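Periplasmic iron-binding protein (PDB 2VOZ) binds ferric iron in the periplasm, probably as a substrate-binding subunit of an ABC transporter that imports Fe(3+). Local coordinates at residues L230-D235 against D310-A315; A211-I216 against Q239-K244; Y225-L230 against V245-P250; E283-D288 against R292-G297. All coordinates share one frame; numbering follows the deposited sequence.

Contact 1. Residues L230-D235 against D310-A315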
# COMPACT_ATOMS: atom_id res chain seq x y z
N LEU B 230 -10.80 -14.66 -8.52
CA LEU B 230 -10.02 -15.89 -8.76
C LEU B 230 -9.60 -15.96 -10.24
O LEU B 230 -8.44 -16.25 -10.51
CB LEU B 230 -10.83 -17.13 -8.38
CG LEU B 230 -11.07 -17.26 -6.87
CD1 LEU B 230 -11.99 -18.48 -6.60
CD2 LEU B 230 -9.74 -17.43 -6.13
N GLN B 231 -10.51 -15.60 -11.16
CA GLN B 231 -10.21 -15.63 -12.60
C GLN B 231 -9.04 -14.68 -12.92
O GLN B 231 -8.18 -14.97 -13.77
CB GLN B 231 -11.45 -15.26 -13.40
CG GLN B 231 -12.53 -16.34 -13.42
CD GLN B 231 -13.65 -15.94 -14.33
OE1 GLN B 231 -14.62 -15.30 -13.90
NE2 GLN B 231 -13.53 -16.28 -15.62
N LYS B 232 -9.03 -13.53 -12.24
CA LYS B 232 -8.03 -12.51 -12.52
C LYS B 232 -6.68 -12.79 -11.81
O LYS B 232 -5.62 -12.18 -12.15
CB LYS B 232 -8.60 -11.17 -12.11
CG LYS B 232 -9.63 -10.65 -13.11
CD LYS B 232 -10.12 -9.30 -12.63
CE LYS B 232 -11.10 -8.70 -13.63
NZ LYS B 232 -11.38 -7.31 -13.22
N SER B 233 -6.70 -13.70 -10.85
CA SER B 233 -5.50 -13.94 -10.04
C SER B 233 -4.36 -14.51 -10.87
O SER B 233 -4.57 -15.35 -11.72
CB SER B 233 -5.83 -14.93 -8.92
OG SER B 233 -4.66 -15.24 -8.17
N THR B 234 -3.13 -14.08 -10.57
CA THR B 234 -1.94 -14.66 -11.17
C THR B 234 -1.46 -15.93 -10.46
O THR B 234 -0.48 -16.58 -10.90
CB THR B 234 -0.77 -13.64 -11.14
OG1 THR B 234 -0.50 -13.27 -9.78
CG2 THR B 234 -1.15 -12.41 -11.94
N ASP B 235 -2.13 -16.28 -9.37
CA ASP B 235 -1.71 -17.46 -8.60
C ASP B 235 -2.25 -18.73 -9.26
O ASP B 235 -3.47 -18.90 -9.40
CB ASP B 235 -2.18 -17.35 -7.16
CG ASP B 235 -1.54 -18.39 -6.25
OD1 ASP B 235 -1.37 -19.54 -6.69
OD2 ASP B 235 -1.26 -18.08 -5.07
N ASP B 310 -17.23 -4.98 -16.44
CA ASP B 310 -15.91 -5.56 -16.52
C ASP B 310 -15.97 -6.76 -17.46
O ASP B 310 -16.88 -7.58 -17.33
CB ASP B 310 -15.46 -6.04 -15.14
CG ASP B 310 -14.12 -6.73 -15.20
OD1 ASP B 310 -14.08 -7.95 -15.48
OD2 ASP B 310 -13.11 -6.04 -14.95
N PRO B 311 -15.05 -6.85 -18.42
CA PRO B 311 -15.14 -7.93 -19.44
C PRO B 311 -15.17 -9.36 -18.87
O PRO B 311 -15.91 -10.20 -19.40
CB PRO B 311 -13.91 -7.71 -20.31
CG PRO B 311 -13.40 -6.37 -20.01
CD PRO B 311 -13.92 -5.93 -18.68
N VAL B 312 -14.36 -9.63 -17.84
CA VAL B 312 -14.35 -10.95 -17.20
C VAL B 312 -15.73 -11.25 -16.58
O VAL B 312 -16.28 -12.35 -16.75
CB VAL B 312 -13.22 -11.04 -16.13
CG1 VAL B 312 -13.22 -12.45 -15.48
CG2 VAL B 312 -11.85 -10.83 -16.79
N LEU B 313 -16.30 -10.28 -15.88
CA LEU B 313 -17.64 -10.47 -15.31
C LEU B 313 -18.67 -10.62 -16.44
O LEU B 313 -19.51 -11.50 -16.38
CB LEU B 313 -17.98 -9.27 -14.41
CG LEU B 313 -19.39 -9.26 -13.82
CD1 LEU B 313 -19.60 -10.55 -12.95
CD2 LEU B 313 -19.54 -8.00 -12.99
N ALA B 314 -18.57 -9.77 -17.47
CA ALA B 314 -19.55 -9.75 -18.57
C ALA B 314 -19.56 -11.07 -19.34
O ALA B 314 -20.59 -11.44 -19.89
CB ALA B 314 -19.27 -8.58 -19.51
N ALA B 315 -18.43 -11.77 -19.36
CA ALA B 315 -18.32 -13.04 -20.13
C ALA B 315 -19.15 -14.16 -19.51
O ALA B 315 -19.34 -15.22 -20.12
CB ALA B 315 -16.90 -13.47 -20.26
O HOH W 1 -15.27 -14.86 -17.59
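Lys232 and Asp310 reach toward each other and join in a salt bridge, NZ lying 2.8 Å from OD2. The ammonium meets that oxygen from above the carboxylate plane, tilted 41° out of it, at the end of an extended lysine chain. On the way, Lys232 CE passes 3.9 Å from Val312 CG2. The other branch of Val312, CG1, rests against the amide of Gln231, 3.5 Å from OE1, while OE1 itself accepts from His316. A water ties the same pair together: it takes a hydrogen bond from Gln231 NE2 at 3.0 Å and gives one to Val312 O at 2.8 Å. Asp310 is also the N-cap of the short helix 311-314, in a protein of the type 2 periplasmic binding fold. Its CG stands anti to the backbone N (chi1 176°), which brings OD1 over the first turn, where its anti lone pair receives Leu313 N at 3.2 Å; a bond from Val312 N is weak. One carboxylate thus serves a helix end and a charge partner with different oxygens. An alanine in place of Asp310 would probably leave the first turn without its cap and Lys232 short of one charge partner. Lys232 NZ also hydrogen-bonds Asn299 of its own chain and salt-bridges Asp52 of the second subunit, while Glu296 OE1 crowds Asp310 OD2, a closeness of like charges that the ammonium probably eases.

Contact 2. Residues A211-I216 against Q239-K244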
# COMPACT_ATOMS: atom_id res chain seq x y z
N ALA B 211 -13.78 -24.80 -1.25
CA ALA B 211 -14.17 -26.09 -0.62
C ALA B 211 -14.70 -27.05 -1.69
O ALA B 211 -14.52 -28.26 -1.57
CB ALA B 211 -15.21 -25.86 0.49
N ILE B 212 -15.30 -26.51 -2.76
CA ILE B 212 -15.76 -27.37 -3.87
C ILE B 212 -14.53 -27.95 -4.52
O ILE B 212 -14.48 -29.15 -4.77
CB ILE B 212 -16.56 -26.58 -4.90
CG1 ILE B 212 -17.83 -26.01 -4.24
CG2 ILE B 212 -16.98 -27.50 -6.10
CD1 ILE B 212 -18.64 -25.07 -5.21
N ALA B 213 -13.54 -27.10 -4.80
CA ALA B 213 -12.30 -27.57 -5.46
C ALA B 213 -11.60 -28.65 -4.65
O ALA B 213 -11.04 -29.59 -5.26
CB ALA B 213 -11.34 -26.40 -5.76
N ALA B 214 -11.64 -28.53 -3.31
CA ALA B 214 -11.02 -29.46 -2.38
C ALA B 214 -11.83 -30.74 -2.16
O ALA B 214 -11.39 -31.62 -1.42
CB ALA B 214 -10.78 -28.78 -1.06
N GLY B 215 -13.01 -30.84 -2.78
CA GLY B 215 -13.88 -32.03 -2.66
C GLY B 215 -14.77 -32.09 -1.42
O GLY B 215 -15.46 -33.11 -1.19
N ILE B 216 -14.78 -31.01 -0.64
CA ILE B 216 -15.59 -30.94 0.61
C ILE B 216 -17.09 -30.93 0.34
O ILE B 216 -17.86 -31.55 1.09
CB ILE B 216 -15.13 -29.75 1.51
CG1 ILE B 216 -13.65 -29.95 1.87
CG2 ILE B 216 -15.95 -29.69 2.81
CD1 ILE B 216 -12.92 -28.66 2.23
N GLN B 239 -6.16 -20.27 -10.29
CA GLN B 239 -6.60 -20.72 -11.61
C GLN B 239 -7.10 -22.17 -11.52
O GLN B 239 -8.02 -22.55 -12.24
CB GLN B 239 -5.42 -20.62 -12.57
CG GLN B 239 -5.06 -19.20 -12.88
CD GLN B 239 -6.26 -18.42 -13.41
OE1 GLN B 239 -7.06 -18.95 -14.18
NE2 GLN B 239 -6.39 -17.16 -12.97
N GLU B 240 -6.51 -22.96 -10.62
CA GLU B 240 -6.97 -24.34 -10.46
C GLU B 240 -8.40 -24.38 -9.97
O GLU B 240 -9.19 -25.22 -10.39
CB GLU B 240 -6.11 -25.16 -9.50
CG GLU B 240 -6.49 -26.62 -9.66
CD GLU B 240 -5.59 -27.55 -8.89
OE1 GLU B 240 -6.08 -28.13 -7.91
OE2 GLU B 240 -4.40 -27.68 -9.28
N VAL B 241 -8.72 -23.47 -9.04
CA VAL B 241 -10.09 -23.39 -8.53
C VAL B 241 -11.07 -23.04 -9.67
O VAL B 241 -12.14 -23.64 -9.77
CB VAL B 241 -10.21 -22.33 -7.42
CG1 VAL B 241 -11.67 -22.19 -6.95
CG2 VAL B 241 -9.28 -22.69 -6.23
N VAL B 242 -10.69 -22.07 -10.52
CA VAL B 242 -11.62 -21.68 -11.59
C VAL B 242 -11.69 -22.80 -12.66
O VAL B 242 -12.72 -22.94 -13.31
CB VAL B 242 -11.33 -20.29 -12.17
CG1 VAL B 242 -11.41 -19.24 -11.06
CG2 VAL B 242 -9.98 -20.25 -12.87
N GLU B 243 -10.67 -23.65 -12.73
CA GLU B 243 -10.73 -24.80 -13.64
C GLU B 243 -11.65 -25.86 -13.13
O GLU B 243 -12.17 -26.64 -13.91
CB GLU B 243 -9.34 -25.40 -13.86
CG GLU B 243 -8.64 -24.64 -15.00
CD GLU B 243 -7.14 -24.59 -14.86
OE1 GLU B 243 -6.57 -25.39 -14.05
OE2 GLU B 243 -6.52 -23.74 -15.56
N LYS B 244 -11.83 -25.90 -11.83
CA LYS B 244 -12.56 -26.99 -11.17
C LYS B 244 -13.99 -26.65 -10.82
O LYS B 244 -14.82 -27.54 -10.59
CB LYS B 244 -11.82 -27.46 -9.93
CG LYS B 244 -10.57 -28.27 -10.29
CD LYS B 244 -9.89 -28.82 -9.06
CE LYS B 244 -8.72 -29.72 -9.47
NZ LYS B 244 -9.27 -30.98 -10.03
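Ala213 CB rests against two side chains of helix 236-244, lying 4.3 Å from Val241 CG2 and also 4.3 Å from Lys244 CB. The two partners are three residues apart, so they stand side by side on one flank of their helix, and the single methyl spans both. Its small size suits the closeness of the backbones, with the CA atoms of Ala213 and Val241 only 5.6 Å apart. Lys244 then continues past the carbonyl of Ala213: CG is set beside the backbone N (chi1 -74°), the chain runs straight as far as CE, and CD comes to 4.0 Å from Ala213 O before the last torsion turns the amine aside. Here helix 205-213 is ending, and it does so in a Schellman motif. Gly215, with phi at 83°, gives its N to Ile212 O at 3.0 Å, and Ile216 N reaches back to Ala211 O at 2.9 Å. The contact therefore sets the last turn of one helix against the last turns of another, by apolar contact and the aliphatic part of a lysine. Val241 also packs against Leu230 of helix 224-232, and Ser73 of the third subunit touches Ala213 and Ala214.

Contact 3. Residues Y225-L230 against V245-P250. With SO4 (sulfate ion), chain E.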
# COMPACT_ATOMS: atom_id res chain seq x y z
N TYR B 225 -18.68 -11.61 -7.48
CA TYR B 225 -17.35 -10.98 -7.66
C TYR B 225 -16.19 -11.81 -7.09
O TYR B 225 -15.06 -11.62 -7.49
CB TYR B 225 -17.33 -9.57 -7.06
CG TYR B 225 -17.80 -9.51 -5.65
CD1 TYR B 225 -16.91 -9.64 -4.57
CD2 TYR B 225 -19.15 -9.33 -5.36
CE1 TYR B 225 -17.37 -9.61 -3.26
CE2 TYR B 225 -19.60 -9.27 -4.04
CZ TYR B 225 -18.72 -9.43 -3.00
OH TYR B 225 -19.17 -9.38 -1.69
N TYR B 226 -16.46 -12.70 -6.13
CA TYR B 226 -15.39 -13.53 -5.61
C TYR B 226 -14.81 -14.44 -6.67
O TYR B 226 -13.60 -14.70 -6.65
CB TYR B 226 -15.88 -14.38 -4.44
CG TYR B 226 -16.25 -13.52 -3.28
CD1 TYR B 226 -15.27 -12.78 -2.59
CD2 TYR B 226 -17.58 -13.43 -2.87
CE1 TYR B 226 -15.62 -11.96 -1.52
CE2 TYR B 226 -17.94 -12.61 -1.79
CZ TYR B 226 -16.95 -11.90 -1.12
OH TYR B 226 -17.31 -11.07 -0.08
N TYR B 227 -15.65 -14.93 -7.58
CA TYR B 227 -15.13 -15.77 -8.63
C TYR B 227 -14.32 -14.97 -9.66
O TYR B 227 -13.29 -15.44 -10.16
CB TYR B 227 -16.28 -16.52 -9.29
CG TYR B 227 -15.86 -17.60 -10.27
CD1 TYR B 227 -15.62 -18.91 -9.84
CD2 TYR B 227 -15.72 -17.31 -11.61
CE1 TYR B 227 -15.26 -19.91 -10.74
CE2 TYR B 227 -15.36 -18.30 -12.52
CZ TYR B 227 -15.14 -19.60 -12.09
OH TYR B 227 -14.77 -20.54 -13.03
N ILE B 228 -14.76 -13.74 -9.91
CA ILE B 228 -14.03 -12.86 -10.83
C ILE B 228 -12.63 -12.62 -10.29
O ILE B 228 -11.66 -12.62 -11.05
CB ILE B 228 -14.80 -11.55 -11.14
CG1 ILE B 228 -16.28 -11.82 -11.49
CG2 ILE B 228 -14.07 -10.77 -12.27
CD1 ILE B 228 -16.46 -12.82 -12.69
N ARG B 229 -12.49 -12.46 -8.96
CA ARG B 229 -11.15 -12.29 -8.36
C ARG B 229 -10.27 -13.45 -8.69
O ARG B 229 -9.13 -13.26 -9.05
CB ARG B 229 -11.19 -12.22 -6.83
CG ARG B 229 -11.78 -10.98 -6.34
CD ARG B 229 -11.74 -10.95 -4.82
NE ARG B 229 -12.62 -9.90 -4.35
CZ ARG B 229 -12.92 -9.70 -3.07
NH1 ARG B 229 -13.76 -8.72 -2.76
NH2 ARG B 229 -12.36 -10.44 -2.11
N LEU B 230 -10.80 -14.66 -8.52
CA LEU B 230 -10.02 -15.89 -8.76
C LEU B 230 -9.60 -15.96 -10.24
O LEU B 230 -8.44 -16.25 -10.51
CB LEU B 230 -10.83 -17.13 -8.38
CG LEU B 230 -11.07 -17.26 -6.87
CD1 LEU B 230 -11.99 -18.48 -6.60
CD2 LEU B 230 -9.74 -17.43 -6.13
N VAL B 245 -14.28 -25.36 -10.78
CA VAL B 245 -15.57 -24.86 -10.28
C VAL B 245 -16.12 -23.88 -11.29
O VAL B 245 -15.35 -23.09 -11.84
CB VAL B 245 -15.35 -24.14 -8.91
CG1 VAL B 245 -16.69 -23.57 -8.40
CG2 VAL B 245 -14.71 -25.09 -7.87
N SER B 246 -17.43 -23.93 -11.58
CA SER B 246 -18.05 -22.95 -12.49
C SER B 246 -19.11 -22.13 -11.77
O SER B 246 -19.64 -22.55 -10.75
CB SER B 246 -18.66 -23.61 -13.73
OG SER B 246 -17.63 -24.08 -14.62
N LEU B 247 -19.42 -20.97 -12.34
CA LEU B 247 -20.43 -20.06 -11.80
C LEU B 247 -21.75 -20.36 -12.52
O LEU B 247 -21.78 -20.47 -13.74
CB LEU B 247 -19.98 -18.61 -12.06
CG LEU B 247 -20.88 -17.46 -11.57
CD1 LEU B 247 -19.99 -16.24 -11.40
CD2 LEU B 247 -21.99 -17.13 -12.55
N PHE B 248 -22.84 -20.47 -11.77
CA PHE B 248 -24.16 -20.68 -12.33
C PHE B 248 -25.10 -19.60 -11.78
O PHE B 248 -25.22 -19.48 -10.55
CB PHE B 248 -24.68 -22.07 -11.91
CG PHE B 248 -26.09 -22.36 -12.36
CD1 PHE B 248 -26.32 -22.85 -13.67
CD2 PHE B 248 -27.16 -22.16 -11.50
CE1 PHE B 248 -27.65 -23.13 -14.10
CE2 PHE B 248 -28.49 -22.42 -11.92
CZ PHE B 248 -28.73 -22.91 -13.21
N PHE B 249 -25.77 -18.86 -12.67
CA PHE B 249 -26.80 -17.92 -12.26
C PHE B 249 -28.11 -18.65 -12.00
O PHE B 249 -28.71 -19.19 -12.94
CB PHE B 249 -27.05 -16.82 -13.30
CG PHE B 249 -25.93 -15.81 -13.43
CD1 PHE B 249 -25.77 -14.79 -12.50
CD2 PHE B 249 -25.06 -15.87 -14.52
CE1 PHE B 249 -24.73 -13.85 -12.63
CE2 PHE B 249 -24.03 -14.94 -14.65
CZ PHE B 249 -23.86 -13.93 -13.69
N PRO B 250 -28.57 -18.67 -10.74
CA PRO B 250 -29.84 -19.29 -10.45
C PRO B 250 -31.07 -18.40 -10.72
O PRO B 250 -30.97 -17.18 -10.82
CB PRO B 250 -29.75 -19.53 -8.94
CG PRO B 250 -28.99 -18.31 -8.48
CD PRO B 250 -27.92 -18.17 -9.51
S SO4 E . -17.64 -20.40 -16.02
O1 SO4 E . -17.99 -20.18 -14.62
O2 SO4 E . -17.03 -21.73 -16.25
O3 SO4 E . -18.85 -20.28 -16.87
O4 SO4 E . -16.68 -19.37 -16.46
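Tyr227 and Val245 supply the polar link between helix 224-232 and strand 245-248: the phenol OH donates to the backbone O of Val245 at 2.9 Å. The hydroxyl lies in the carbonyl plane, with a C=O...donor angle of 152°, and the acceptor sits at the edge of the tyrosine ring. CG of Tyr227 is anti to the backbone N (chi1 -171°), which sends the ring out across the gap between helix and strand, where the axes of segments 225-230 and 245-248 approach to 9.8 Å. A second carbonyl, that of Val242, is within a weak bond of the same hydroxyl.

Apolar contact comes from Leu247. Its CB lies over one face of the Tyr227 ring, and its CD1 is 4.3 Å from Tyr227 CB. Tyr134 of strand 124-136 also meets the ring, the planes inclined by about 20°.

An ionic guest, a sulfate probably from the crystallisation liquor, sits beside the strand. Leu247 N gives O1 an almost straight bond of 2.8 Å, and Ser246 OG, which also bonds to Arg137, gives O2 another at 2.9 Å.

A phenylalanine in place of Tyr227 would probably keep the packing but leave Val245 O without its phenol donor.

The neighbouring Tyr225 and Tyr226, both iron ligands, take no part in the contact. The chemistry thus implies a division of labour on one helix: two consecutive phenols for the metal, the next for holding the helix to the sheet.

Contact 4. Residues E283-D288 against R292-G297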
# COMPACT_ATOMS: atom_id res chain seq x y z
N GLU B 283 -25.39 12.13 -6.89
CA GLU B 283 -25.63 12.29 -8.35
C GLU B 283 -24.41 11.95 -9.17
O GLU B 283 -24.50 11.29 -10.24
CB GLU B 283 -26.14 13.71 -8.69
CG GLU B 283 -27.53 13.92 -8.07
CD GLU B 283 -28.08 15.35 -8.15
OE1 GLU B 283 -27.33 16.30 -8.50
OE2 GLU B 283 -29.28 15.49 -7.83
N TYR B 284 -23.25 12.40 -8.70
CA TYR B 284 -22.00 12.09 -9.36
C TYR B 284 -21.73 10.58 -9.38
O TYR B 284 -21.36 10.05 -10.42
CB TYR B 284 -20.86 12.86 -8.69
CG TYR B 284 -19.49 12.38 -9.12
CD1 TYR B 284 -18.99 12.69 -10.40
CD2 TYR B 284 -18.69 11.64 -8.23
CE1 TYR B 284 -17.74 12.24 -10.80
CE2 TYR B 284 -17.41 11.19 -8.63
CZ TYR B 284 -16.95 11.52 -9.90
OH TYR B 284 -15.68 11.05 -10.26
N LEU B 285 -21.91 9.90 -8.25
CA LEU B 285 -21.69 8.46 -8.21
C LEU B 285 -22.61 7.71 -9.18
O LEU B 285 -22.29 6.58 -9.57
CB LEU B 285 -21.96 7.95 -6.80
CG LEU B 285 -20.89 8.09 -5.72
CD1 LEU B 285 -21.31 7.20 -4.57
CD2 LEU B 285 -19.51 7.67 -6.22
N ALA B 286 -23.75 8.32 -9.52
CA ALA B 286 -24.69 7.72 -10.50
C ALA B 286 -24.36 8.10 -11.95
O ALA B 286 -25.04 7.66 -12.89
CB ALA B 286 -26.12 8.14 -10.19
N SER B 287 -23.34 8.91 -12.16
CA SER B 287 -22.97 9.30 -13.53
C SER B 287 -22.26 8.16 -14.28
O SER B 287 -21.68 7.25 -13.63
CB SER B 287 -22.12 10.58 -13.49
OG SER B 287 -20.83 10.29 -13.04
N ASP B 288 -22.27 8.18 -15.62
CA ASP B 288 -21.69 7.05 -16.37
C ASP B 288 -20.21 6.86 -16.11
O ASP B 288 -19.75 5.72 -16.03
CB ASP B 288 -21.89 7.25 -17.88
CG ASP B 288 -23.33 7.16 -18.31
OD1 ASP B 288 -24.21 6.78 -17.51
OD2 ASP B 288 -23.58 7.45 -19.51
N ARG B 292 -18.76 3.44 -14.06
CA ARG B 292 -18.00 2.41 -14.74
C ARG B 292 -16.88 1.94 -13.82
O ARG B 292 -16.70 0.75 -13.61
CB ARG B 292 -17.38 2.93 -16.02
CG ARG B 292 -16.72 1.81 -16.82
CD ARG B 292 -16.18 2.37 -18.09
NE ARG B 292 -15.64 1.27 -18.89
CZ ARG B 292 -15.13 1.45 -20.11
NH1 ARG B 292 -15.11 2.66 -20.64
NH2 ARG B 292 -14.68 0.39 -20.78
N TYR B 293 -16.12 2.89 -13.29
CA TYR B 293 -14.94 2.49 -12.55
C TYR B 293 -15.20 2.18 -11.08
O TYR B 293 -14.42 1.45 -10.46
CB TYR B 293 -13.85 3.53 -12.72
CG TYR B 293 -13.45 3.61 -14.17
CD1 TYR B 293 -12.88 2.51 -14.82
CD2 TYR B 293 -13.71 4.76 -14.89
CE1 TYR B 293 -12.55 2.58 -16.18
CE2 TYR B 293 -13.38 4.84 -16.25
CZ TYR B 293 -12.81 3.74 -16.87
OH TYR B 293 -12.48 3.85 -18.21
N PHE B 294 -16.29 2.72 -10.53
CA PHE B 294 -16.70 2.40 -9.21
C PHE B 294 -17.07 0.90 -9.18
O PHE B 294 -16.62 0.16 -8.31
CB PHE B 294 -17.86 3.28 -8.83
CG PHE B 294 -18.11 3.38 -7.38
CD1 PHE B 294 -19.34 2.98 -6.84
CD2 PHE B 294 -17.12 3.89 -6.53
CE1 PHE B 294 -19.60 3.11 -5.46
CE2 PHE B 294 -17.36 4.02 -5.14
CZ PHE B 294 -18.58 3.62 -4.60
N ALA B 295 -17.82 0.46 -10.18
CA ALA B 295 -18.22 -0.95 -10.26
C ALA B 295 -17.01 -1.82 -10.47
O ALA B 295 -16.92 -2.87 -9.88
CB ALA B 295 -19.25 -1.21 -11.41
N GLU B 296 -16.07 -1.39 -11.33
CA GLU B 296 -14.85 -2.16 -11.61
C GLU B 296 -14.09 -2.49 -10.34
O GLU B 296 -13.49 -3.55 -10.24
CB GLU B 296 -13.89 -1.34 -12.49
CG GLU B 296 -14.24 -1.37 -13.95
CD GLU B 296 -13.97 -2.74 -14.59
OE1 GLU B 296 -13.29 -3.60 -13.99
OE2 GLU B 296 -14.45 -2.93 -15.70
N GLY B 297 -14.10 -1.56 -9.38
CA GLY B 297 -13.26 -1.65 -8.16
C GLY B 297 -13.33 -3.01 -7.48
O GLY B 297 -12.30 -3.57 -7.02
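Arg292 meets Asp288 at the start of helix 288-297, where its backbone N donates to Asp288 O at 3.2 Å, an i to i+4 bond of the first turn. From there the side chain can be followed outward. CB stays beside the same oxygen, 3.7 Å from Asp288 O. CG is anti to the backbone N (chi1 -173°), and the chain runs extended to NE, away from the preceding helix, with Val307 and Pro308 packed against it. At its tip NH1 forms a salt bridge to Asp289 of the second subunit; the carboxylate of Asp288 itself turns to Arg111. Two residues on, the packing is apolar: Leu285 CD2 stands 4.3 Å above the centre of the Phe294 ring. Between these sites Ser287, the N-cap of helix 288-297, donates from OG to Tyr284 O at 2.7 Å, an oxygen that also accepts from Ser287 N. Helices 275-285 and 288-297 thus follow each other through a short connection. Phe126 of strand 124-136 lies against both Leu285 and Phe294, while Leu50 and Tyr51 of helix 48-54 touch Phe294, whose ring also meets Phe84 of strand 82-86 with the planes at about 90°.

Contacts 1, 2 and 3 form one cluster, their centres about 9 to 16 Å apart, around helix 224-232 and the helix 236-244 that follows it. Contacts 1 and 3 share Leu230 and both use helix 224-232, contact 1 its C-terminal end, and Ile228 touches Val312 and Leu313. Helix 236-244 leads straight into strand 245-248, linking contact 2 to contact 3. Along the chain the segments of these three alternate, so the region is interleaved. Contact 4 lies farther off, about 32 Å from contact 2 between centres, yet Glu296 reaches Asp310 of contact 1. Iron-binding Tyr225 and Tyr226 lie within contact 3, while Tyr44 and His43 are near contact 4, so residues of the iron site lie within or near two of the contacts.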